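Local coordinates for protein Lem22 (Legionella pneumophila subsp. pneumophila ATCC 43290, PDB 5WD9) that is of unknown molecular function but, as a Legionella effector, probably acts in the host cell by binding other proteins, at residues 40-45 against 69-74; 12-17 against 35-40. All blocks are in the same frame, centred on the assembly; numbering follows the deposited sequence.

Interaction 1 of 2, residues 40-45 against 69-74; sequences TEHFVK and SLYEEM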
loop_
_atom_site.group_PDB
_atom_site.type_symbol
_atom_site.label_atom_id
_atom_site.label_comp_id
_atom_site.label_asym_id
_atom_site.label_seq_id
_atom_site.Cartn_x
_atom_site.Cartn_y
_atom_site.Cartn_z
ATOM N N THR A 40 5.761 1.446 -2.936
ATOM C CA THR A 40 6.128 1.417 -4.343
ATOM C C THR A 40 4.972 0.914 -5.183
ATOM O O THR A 40 4.635 1.496 -6.220
ATOM C CB THR A 40 7.335 0.506 -4.535
ATOM O OG1 THR A 40 8.428 1.028 -3.764
ATOM C CG2 THR A 40 7.728 0.437 -6.013
ATOM N N GLU A 41 4.367 -0.198 -4.773
ATOM C CA GLU A 41 3.329 -0.791 -5.589
ATOM C C GLU A 41 2.131 0.133 -5.683
ATOM O O GLU A 41 1.552 0.302 -6.756
ATOM C CB GLU A 41 2.931 -2.139 -5.007
ATOM C CG GLU A 41 2.295 -3.071 -6.020
ATOM C CD GLU A 41 3.217 -3.505 -7.147
ATOM O OE1 GLU A 41 4.441 -3.269 -7.063
ATOM O OE2 GLU A 41 2.716 -4.065 -8.127
ATOM N N HIS A 42 1.766 0.768 -4.573
ATOM C CA HIS A 42 0.676 1.730 -4.591
ATOM C C HIS A 42 0.985 2.895 -5.530
ATOM O O HIS A 42 0.133 3.311 -6.327
ATOM C CB HIS A 42 0.396 2.199 -3.160
ATOM C CG HIS A 42 -0.701 3.209 -3.064
ATOM N ND1 HIS A 42 -0.482 4.564 -3.193
ATOM C CD2 HIS A 42 -2.032 3.061 -2.849
ATOM C CE1 HIS A 42 -1.629 5.208 -3.056
ATOM N NE2 HIS A 42 -2.582 4.317 -2.840
ATOM N N PHE A 43 2.201 3.435 -5.457
ATOM C CA PHE A 43 2.532 4.573 -6.302
ATOM C C PHE A 43 2.458 4.200 -7.772
ATOM O O PHE A 43 1.871 4.927 -8.584
ATOM C CB PHE A 43 3.916 5.115 -5.960
ATOM C CG PHE A 43 4.344 6.208 -6.878
ATOM C CD1 PHE A 43 3.807 7.478 -6.749
ATOM C CD2 PHE A 43 5.219 5.961 -7.916
ATOM C CE1 PHE A 43 4.179 8.491 -7.609
ATOM C CE2 PHE A 43 5.592 6.978 -8.786
ATOM C CZ PHE A 43 5.073 8.240 -8.625
ATOM N N VAL A 44 3.055 3.068 -8.137
ATOM C CA VAL A 44 3.069 2.664 -9.539
ATOM C C VAL A 44 1.651 2.391 -10.032
ATOM O O VAL A 44 1.213 2.908 -11.069
ATOM C CB VAL A 44 3.988 1.443 -9.723
ATOM C CG1 VAL A 44 3.840 0.869 -11.132
ATOM C CG2 VAL A 44 5.442 1.806 -9.412
ATOM N N LYS A 45 0.900 1.596 -9.290
ATOM C CA LYS A 45 -0.394 1.129 -9.786
ATOM C C LYS A 45 -1.465 2.210 -9.715
ATOM O O LYS A 45 -2.317 2.299 -10.601
ATOM C CB LYS A 45 -0.833 -0.119 -9.020
ATOM C CG LYS A 45 0.045 -1.342 -9.272
ATOM C CD LYS A 45 -0.020 -1.814 -10.708
ATOM C CE LYS A 45 0.958 -2.954 -10.920
ATOM N NZ LYS A 45 0.759 -3.525 -12.274
ATOM N N SER A 69 -7.631 2.968 2.613
ATOM C CA SER A 69 -7.427 2.674 4.026
ATOM C C SER A 69 -6.057 2.053 4.256
ATOM O O SER A 69 -5.360 2.405 5.219
ATOM C CB SER A 69 -8.520 1.724 4.501
ATOM O OG SER A 69 -8.317 1.360 5.857
ATOM N N LEU A 70 -5.658 1.118 3.393
ATOM C CA LEU A 70 -4.340 0.508 3.521
ATOM C C LEU A 70 -3.238 1.531 3.282
ATOM O O LEU A 70 -2.194 1.493 3.941
ATOM C CB LEU A 70 -4.218 -0.646 2.538
ATOM C CG LEU A 70 -5.144 -1.812 2.855
ATOM C CD1 LEU A 70 -5.247 -2.730 1.650
ATOM C CD2 LEU A 70 -4.646 -2.573 4.079
ATOM N N TYR A 71 -3.440 2.436 2.322
ATOM C CA TYR A 71 -2.456 3.479 2.062
ATOM C C TYR A 71 -2.250 4.352 3.288
ATOM O O TYR A 71 -1.111 4.657 3.664
ATOM C CB TYR A 71 -2.911 4.300 0.857
ATOM C CG TYR A 71 -2.094 5.528 0.576
ATOM C CD1 TYR A 71 -0.778 5.438 0.134
ATOM C CD2 TYR A 71 -2.633 6.787 0.754
ATOM C CE1 TYR A 71 -0.032 6.573 -0.118
ATOM C CE2 TYR A 71 -1.901 7.922 0.498
ATOM C CZ TYR A 71 -0.604 7.804 0.067
ATOM O OH TYR A 71 0.108 8.962 -0.166
ATOM N N GLU A 72 -3.346 4.778 3.926
ATOM C CA GLU A 72 -3.229 5.626 5.106
ATOM C C GLU A 72 -2.531 4.894 6.240
ATOM O O GLU A 72 -1.679 5.465 6.925
ATOM C CB GLU A 72 -4.616 6.096 5.548
ATOM C CG GLU A 72 -5.236 7.100 4.599
ATOM C CD GLU A 72 -4.584 8.459 4.707
ATOM O OE1 GLU A 72 -4.047 8.779 5.790
ATOM O OE2 GLU A 72 -4.603 9.208 3.709
ATOM N N GLU A 73 -2.860 3.617 6.441
ATOM C CA GLU A 73 -2.174 2.849 7.473
ATOM C C GLU A 73 -0.686 2.734 7.150
ATOM O O GLU A 73 0.172 2.873 8.036
ATOM C CB GLU A 73 -2.804 1.460 7.570
ATOM C CG GLU A 73 -2.155 0.606 8.659
ATOM C CD GLU A 73 -2.695 -0.805 8.717
ATOM O OE1 GLU A 73 -3.362 -1.248 7.764
ATOM O OE2 GLU A 73 -2.425 -1.477 9.736
ATOM N N MET A 74 -0.368 2.471 5.884
ATOM C CA MET A 74 1.025 2.358 5.466
ATOM C C MET A 74 1.791 3.641 5.746
ATOM O O MET A 74 2.938 3.598 6.207
ATOM C CB MET A 74 1.085 2.018 3.977
ATOM C CG MET A 74 2.496 1.903 3.412
ATOM S SD MET A 74 3.193 3.460 2.823
ATOM C CE MET A 74 2.053 3.846 1.489
#

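Interaction 2 of 2, residues 12-17 against 35-40; sequences KEYMED and LENAHT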
loop_
_atom_site.group_PDB
_atom_site.type_symbol
_atom_site.label_atom_id
_atom_site.label_comp_id
_atom_site.label_asym_id
_atom_site.label_seq_id
_atom_site.Cartn_x
_atom_site.Cartn_y
_atom_site.Cartn_z
ATOM N N LYS A 12 -4.608 -4.265 -3.772
ATOM C CA LYS A 12 -5.181 -4.299 -2.437
ATOM C C LYS A 12 -4.566 -5.429 -1.634
ATOM O O LYS A 12 -4.106 -5.241 -0.499
ATOM C CB LYS A 12 -6.700 -4.462 -2.547
ATOM C CG LYS A 12 -7.455 -4.322 -1.235
ATOM C CD LYS A 12 -7.585 -5.633 -0.486
ATOM C CE LYS A 12 -8.548 -5.482 0.691
ATOM N NZ LYS A 12 -8.583 -6.691 1.549
ATOM N N GLU A 13 -4.534 -6.616 -2.221
ATOM C CA GLU A 13 -4.053 -7.764 -1.476
ATOM C C GLU A 13 -2.545 -7.728 -1.302
ATOM O O GLU A 13 -2.044 -8.175 -0.268
ATOM C CB GLU A 13 -4.546 -9.045 -2.121
ATOM C CG GLU A 13 -6.054 -9.109 -2.080
ATOM C CD GLU A 13 -6.604 -10.432 -2.519
ATOM O OE1 GLU A 13 -5.820 -11.391 -2.683
ATOM O OE2 GLU A 13 -7.839 -10.499 -2.684
ATOM N N TYR A 14 -1.820 -7.171 -2.277
ATOM C CA TYR A 14 -0.378 -6.987 -2.134
ATOM C C TYR A 14 -0.070 -6.082 -0.948
ATOM O O TYR A 14 0.769 -6.405 -0.106
ATOM C CB TYR A 14 0.172 -6.389 -3.432
ATOM C CG TYR A 14 1.660 -6.141 -3.418
ATOM C CD1 TYR A 14 2.529 -7.063 -3.964
ATOM C CD2 TYR A 14 2.199 -4.978 -2.878
ATOM C CE1 TYR A 14 3.890 -6.839 -3.966
ATOM C CE2 TYR A 14 3.560 -4.759 -2.874
ATOM C CZ TYR A 14 4.385 -5.685 -3.424
ATOM O OH TYR A 14 5.755 -5.467 -3.410
ATOM N N MET A 15 -0.759 -4.948 -0.862
ATOM C CA MET A 15 -0.513 -4.018 0.235
ATOM C C MET A 15 -0.870 -4.637 1.573
ATOM O O MET A 15 -0.128 -4.488 2.548
ATOM C CB MET A 15 -1.306 -2.732 0.027
ATOM C CG MET A 15 -0.817 -1.886 -1.138
ATOM S SD MET A 15 -1.794 -0.380 -1.337
ATOM C CE MET A 15 -1.082 0.639 -0.036
ATOM N N GLU A 16 -2.012 -5.328 1.644
ATOM C CA GLU A 16 -2.406 -5.959 2.898
ATOM C C GLU A 16 -1.365 -6.983 3.331
ATOM O O GLU A 16 -0.990 -7.039 4.509
ATOM C CB GLU A 16 -3.783 -6.601 2.747
ATOM C CG GLU A 16 -4.350 -7.148 4.042
ATOM C CD GLU A 16 -5.846 -7.367 3.969
ATOM O OE1 GLU A 16 -6.527 -6.613 3.237
ATOM O OE2 GLU A 16 -6.336 -8.300 4.639
ATOM N N ASP A 17 -0.867 -7.775 2.382
ATOM C CA ASP A 17 0.144 -8.784 2.670
ATOM C C ASP A 17 1.431 -8.146 3.172
ATOM O O ASP A 17 2.018 -8.602 4.155
ATOM C CB ASP A 17 0.411 -9.584 1.396
ATOM C CG ASP A 17 1.482 -10.617 1.570
ATOM O OD1 ASP A 17 1.160 -11.693 2.105
ATOM O OD2 ASP A 17 2.641 -10.363 1.174
ATOM N N LEU A 35 7.134 -2.243 4.114
ATOM C CA LEU A 35 6.338 -1.029 3.984
ATOM C C LEU A 35 6.682 -0.277 2.709
ATOM O O LEU A 35 5.790 0.252 2.033
ATOM C CB LEU A 35 6.531 -0.150 5.222
ATOM C CG LEU A 35 5.973 -0.778 6.505
ATOM C CD1 LEU A 35 6.409 0.049 7.705
ATOM C CD2 LEU A 35 4.461 -0.876 6.449
ATOM N N GLU A 36 7.968 -0.224 2.357
ATOM C CA GLU A 36 8.351 0.442 1.121
ATOM C C GLU A 36 7.842 -0.317 -0.087
ATOM O O GLU A 36 7.504 0.303 -1.097
ATOM C CB GLU A 36 9.863 0.657 1.065
ATOM C CG GLU A 36 10.348 1.819 1.949
ATOM C CD GLU A 36 9.790 3.203 1.569
ATOM O OE1 GLU A 36 9.081 3.351 0.545
ATOM O OE2 GLU A 36 10.061 4.167 2.320
ATOM N N ASN A 37 7.776 -1.648 -0.016
ATOM C CA ASN A 37 7.174 -2.409 -1.109
ATOM C C ASN A 37 5.719 -2.017 -1.295
ATOM O O ASN A 37 5.272 -1.792 -2.423
ATOM C CB ASN A 37 7.250 -3.906 -0.827
ATOM C CG ASN A 37 8.621 -4.476 -1.017
ATOM O OD1 ASN A 37 9.505 -3.876 -1.635
ATOM N ND2 ASN A 37 8.811 -5.659 -0.470
ATOM N N ALA A 38 4.962 -1.940 -0.198
ATOM C CA ALA A 38 3.577 -1.483 -0.290
ATOM C C ALA A 38 3.515 -0.092 -0.896
ATOM O O ALA A 38 2.658 0.195 -1.739
ATOM C CB ALA A 38 2.925 -1.474 1.093
ATOM N N HIS A 39 4.430 0.782 -0.497
ATOM C CA HIS A 39 4.449 2.142 -1.008
ATOM C C HIS A 39 4.718 2.164 -2.505
ATOM O O HIS A 39 4.024 2.856 -3.267
ATOM C CB HIS A 39 5.527 2.933 -0.263
ATOM C CG HIS A 39 5.526 4.389 -0.583
ATOM N ND1 HIS A 39 6.041 4.899 -1.753
ATOM C CD2 HIS A 39 5.028 5.447 0.102
ATOM C CE1 HIS A 39 5.881 6.214 -1.765
ATOM N NE2 HIS A 39 5.267 6.567 -0.650
ATOM N N THR A 40 5.761 1.446 -2.936
ATOM C CA THR A 40 6.128 1.417 -4.343
ATOM C C THR A 40 4.972 0.914 -5.183
ATOM O O THR A 40 4.635 1.496 -6.220
ATOM C CB THR A 40 7.335 0.506 -4.535
ATOM O OG1 THR A 40 8.428 1.028 -3.764
ATOM C CG2 THR A 40 7.728 0.437 -6.013
HETATM O O HOH W 1 6.423 -3.292 -5.185
#

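Interaction 1 of 2, residues 40-45 against 69-74
The imidazole of H42 and the phenol ring of Y71 lie one over the other as an offset stack, their planes only 10° apart and their centroids separated by 4.2 Å. Each ring lies over one face of the other, displaced toward the rim: H42 CE1 and Y71 CD1, 3.3 Å from each other, mark the closest point, and H42 ND1 sits over the same side of the phenol ring, 3.5 Å from Y71 CD1. At the other end of the overlap, Y71 CB adds an off-centre CH-pi contact, 4.1 Å from the centroid of the H42 ring. In both residues CG stands anti to the backbone N (chi1 179° for H42 and 172° for Y71), which sends the two rings out from their helices to meet in the gap. The pair thereby spans a fairly wide separation, with H42 CA and Y71 CA 7.6 Å apart. Dispersion and ring overlap supply the attraction, since no hydrogen bond links the segments. Neither residue is fully buried, which makes this a surface example of aromatic pairing between helices. Helix 28-52 contributes H42 and helix 58-87 contributes Y71. Helix 4-24 closes in beside them, its M15 touching H42, while in one of its two conformers M74, one turn beyond Y71, packs on A38 and H39 of helix 28-52.

Interaction 2 of 2, residues 12-17 against 35-40
M15 and A38 mark the place where two helices come nearest within these segments, M15 CA lying 4.8 Å from A38 CA. The short side chain of alanine is consistent with this approach: M15 CG rests 4.4 Å from A38 CB, and M15 CE, brought round by the bend at chi3 (79°), comes within 4.1 Å of A38 O. Both residues are buried, and the contact here is apolar side chain against methyl and backbone.

Toward solvent the packing changes character. Y14 leaves its helix with CG anti to the backbone N and brings the edge of its ring to the neighbouring backbone, Y14 CE2 standing 3.5 Å from N37 O. Its hydroxyl reaches farther along, where Y14 OH is 3.4 Å from N37 CB, and the ring and amide planes of the two residues stand 55° apart. A water hydrogen-bonded to Y14 OH at 2.9 Å also gives a weak bond to N37 O, so this flank is joined partly through solvent. The amide of N37 is occupied elsewhere, with K33 at OD1 and Q18 at ND2.

The short segment axes pass 8.9 Å apart and run nearly antiparallel, at 163°. This is the geometry of an alpha-alpha hairpin, in which helices 4-24 and 28-52 form the first two members of an antiparallel three-helix bundle.

Overall arrangement
Interactions 1 and 2 illustrate how one helix of a small bundle can serve two partners: helix 28-52 turns one side to helix 58-87 and another to helix 4-24. Interaction 2 is the more buried, with close backbones, small and flexible apolar groups at its centre and a hydrated aromatic flank. Interaction 1 lies at the surface, where the nearest backbone positions are farther apart and two flat rings fill the distance. The centres are about 6 Å apart, and the segments 35-40 and 40-45 meet at T40, which itself touches neither partner segment. The contacts also touch directly, E41 packing on Y14 and L70 on K12, which ties all three helices together.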